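Local coordinates for folylpolyglutamate synthase (FolC) (Helicobacter pylori, PDB 6K8C), which probably catalyses the ATP-dependent addition of glutamate to dihydropteroate and, successively, to tetrahydrofolates in folate biosynthesis, at residues Q206-A209 with K210-A214. Sequence-based numbering, arbitrary orientation.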
ATOM      1  N   GLN A 206       7.120 -22.835   3.183  1.00 35.70           N
ATOM      2  CA  GLN A 206       7.960 -23.734   3.969  1.00 34.90           C
ATOM      3  C   GLN A 206       8.876 -24.556   3.075  1.00 37.83           C
ATOM      4  O   GLN A 206      10.032 -24.819   3.428  1.00 32.84           O
ATOM      5  CB  GLN A 206       7.089 -24.654   4.827  1.00 32.19           C
ATOM      6  CG  GLN A 206       6.498 -23.966   6.039  1.00 34.50           C
ATOM      7  CD  GLN A 206       5.353 -24.741   6.652  1.00 41.14           C
ATOM      8  OE1 GLN A 206       4.816 -25.668   6.043  1.00 41.53           O
ATOM      9  NE2 GLN A 206       4.975 -24.368   7.868  1.00 38.43           N
ATOM     10  N   LYS A 207       8.374 -24.979   1.915  1.00 37.28           N
ATOM     11  CA  LYS A 207       9.189 -25.762   0.995  1.00 37.35           C
ATOM     12  C   LYS A 207      10.353 -24.939   0.458  1.00 38.34           C
ATOM     13  O   LYS A 207      11.484 -25.432   0.372  1.00 40.04           O
ATOM     14  CB  LYS A 207       8.303 -26.282  -0.138  1.00 44.33           C
ATOM     15  CG  LYS A 207       9.021 -26.866  -1.340  1.00 46.03           C
ATOM     16  CD  LYS A 207       7.985 -27.305  -2.372  1.00 49.70           C
ATOM     17  CE  LYS A 207       8.570 -28.228  -3.426  1.00 59.25           C
ATOM     18  NZ  LYS A 207       7.505 -28.693  -4.361  1.00 62.18           N
ATOM     19  N   ILE A 208      10.101 -23.676   0.110  1.00 36.89           N
ATOM     20  CA  ILE A 208      11.165 -22.828  -0.411  1.00 36.89           C
ATOM     21  C   ILE A 208      12.181 -22.512   0.680  1.00 41.14           C
ATOM     22  O   ILE A 208      13.393 -22.549   0.442  1.00 43.42           O
ATOM     23  CB  ILE A 208      10.572 -21.551  -1.034  1.00 35.55           C
ATOM     24  CG1 ILE A 208       9.956 -21.865  -2.401  1.00 35.82           C
ATOM     25  CG2 ILE A 208      11.633 -20.465  -1.167  1.00 33.43           C
ATOM     26  CD1 ILE A 208       8.859 -20.912  -2.814  1.00 42.00           C
ATOM     27  N   ALA A 209      11.709 -22.217   1.896  1.00 35.79           N
ATOM     28  CA  ALA A 209      12.630 -21.891   2.984  1.00 31.09           C
ATOM     29  C   ALA A 209      13.565 -23.054   3.286  1.00 38.41           C
ATOM     30  O   ALA A 209      14.763 -22.856   3.526  1.00 41.44           O
ATOM     31  CB  ALA A 209      11.853 -21.492   4.240  1.00 30.77           C
ATOM     32  N   LYS A 210      13.032 -24.277   3.289  1.00 36.12           N
ATOM     33  CA  LYS A 210      13.872 -25.450   3.494  1.00 36.12           C
ATOM     34  C   LYS A 210      14.882 -25.598   2.364  1.00 38.95           C
ATOM     35  O   LYS A 210      16.062 -25.886   2.606  1.00 49.69           O
ATOM     36  CB  LYS A 210      12.994 -26.696   3.608  1.00 44.17           C
ATOM     37  CG  LYS A 210      13.743 -27.982   3.909  1.00 45.21           C
ATOM     38  CD  LYS A 210      12.769 -29.149   3.990  1.00 56.81           C
ATOM     39  CE  LYS A 210      13.468 -30.449   4.351  1.00 61.86           C
ATOM     40  NZ  LYS A 210      12.477 -31.518   4.670  1.00 64.63           N
ATOM     41  N   GLU A 211      14.440 -25.385   1.123  1.00 43.94           N
ATOM     42  CA  GLU A 211      15.341 -25.483  -0.022  1.00 51.35           C
ATOM     43  C   GLU A 211      16.471 -24.460   0.063  1.00 47.69           C
ATOM     44  O   GLU A 211      17.610 -24.751  -0.318  1.00 51.74           O
ATOM     45  CB  GLU A 211      14.551 -25.305  -1.320  1.00 48.04           C
ATOM     46  CG  GLU A 211      15.402 -25.320  -2.582  1.00 61.89           C
ATOM     47  CD  GLU A 211      15.616 -23.932  -3.157  1.00 72.17           C
ATOM     48  OE1 GLU A 211      14.623 -23.300  -3.584  1.00 74.78           O
ATOM     49  OE2 GLU A 211      16.776 -23.472  -3.181  1.00 74.08           O
ATOM     50  N   LYS A 212      16.178 -23.261   0.564  1.00 38.95           N
ATOM     51  CA  LYS A 212      17.164 -22.191   0.639  1.00 41.37           C
ATOM     52  C   LYS A 212      17.879 -22.120   1.983  1.00 42.32           C
ATOM     53  O   LYS A 212      18.684 -21.205   2.185  1.00 44.13           O
ATOM     54  CB  LYS A 212      16.497 -20.842   0.341  1.00 44.95           C
ATOM     55  CG  LYS A 212      15.853 -20.765  -1.035  1.00 45.56           C
ATOM     56  CD  LYS A 212      15.131 -19.441  -1.242  1.00 44.22           C
ATOM     57  CE  LYS A 212      15.656 -18.700  -2.461  1.00 54.26           C
ATOM     58  NZ  LYS A 212      16.944 -18.000  -2.180  1.00 60.83           N
ATOM     59  N   HIS A 213      17.609 -23.058   2.896  1.00 44.54           N
ATOM     60  CA  HIS A 213      18.189 -23.061   4.243  1.00 47.53           C
ATOM     61  C   HIS A 213      17.852 -21.786   5.007  1.00 45.84           C
ATOM     62  O   HIS A 213      18.636 -21.324   5.836  1.00 38.64           O
ATOM     63  CB  HIS A 213      19.709 -23.260   4.205  1.00 49.69           C
ATOM     64  CG  HIS A 213      20.153 -24.414   3.361  1.00 55.64           C
ATOM     65  ND1 HIS A 213      19.814 -25.719   3.644  1.00 57.86           N
ATOM     66  CD2 HIS A 213      20.920 -24.458   2.245  1.00 55.01           C
ATOM     67  CE1 HIS A 213      20.347 -26.517   2.736  1.00 59.61           C
ATOM     68  NE2 HIS A 213      21.023 -25.777   1.876  1.00 59.96           N
ATOM     69  N   ALA A 214      16.687 -21.208   4.736  1.00 44.29           N
ATOM     70  CA  ALA A 214      16.296 -19.922   5.291  1.00 42.21           C
ATOM     71  C   ALA A 214      15.484 -20.111   6.564  1.00 38.70           C
ATOM     72  O   ALA A 214      14.921 -21.178   6.818  1.00 34.23           O
ATOM     73  CB  ALA A 214      15.483 -19.120   4.275  1.00 33.89           C
TER
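Ala-209 and Ala-214 meet where the helix 199-211 ends. The carbonyl O of Ala-209 takes the amide of Ala-214, with N to O at 2.8 Å and an N-H...O angle of 160°, the donor tilted modestly from the carbonyl plane. A second, weak and strongly bent bond reaches the same oxygen from Lys-212 N at 3.3 Å. Beside this backbone link the two methyls touch, CB of Ala-209 lying 4.3 Å from CB of Ala-214.

His-213 has positive phi (59°), and its N bonds back to Lys-210 O at 3.2 Å. Together with the bond from Ala-214 N to Ala-209 O, this defines a Schellman motif. It closes the helix of a beta-alpha-beta unit in the Mur ligase middle domain and turns the chain into strand 215-218, at the border of the eight-stranded sheet.

Four residues apart, Ile-208 and Lys-212 are joined by a hydrogen bond from Lys-212 N to Ile-208 O at 2.9 Å. Their side chains run side by side in the same direction. CG2 of Ile-208 stands anti to the backbone N (CG1 at chi1 -76°), which sets it alongside the aliphatic part of Lys-212, 3.6 Å from its CD. Met-188 is touched by the side chains of the buried Ile-208 and Ala-209 and by that of Lys-212, while Leu-216 of the following strand touches Ala-209.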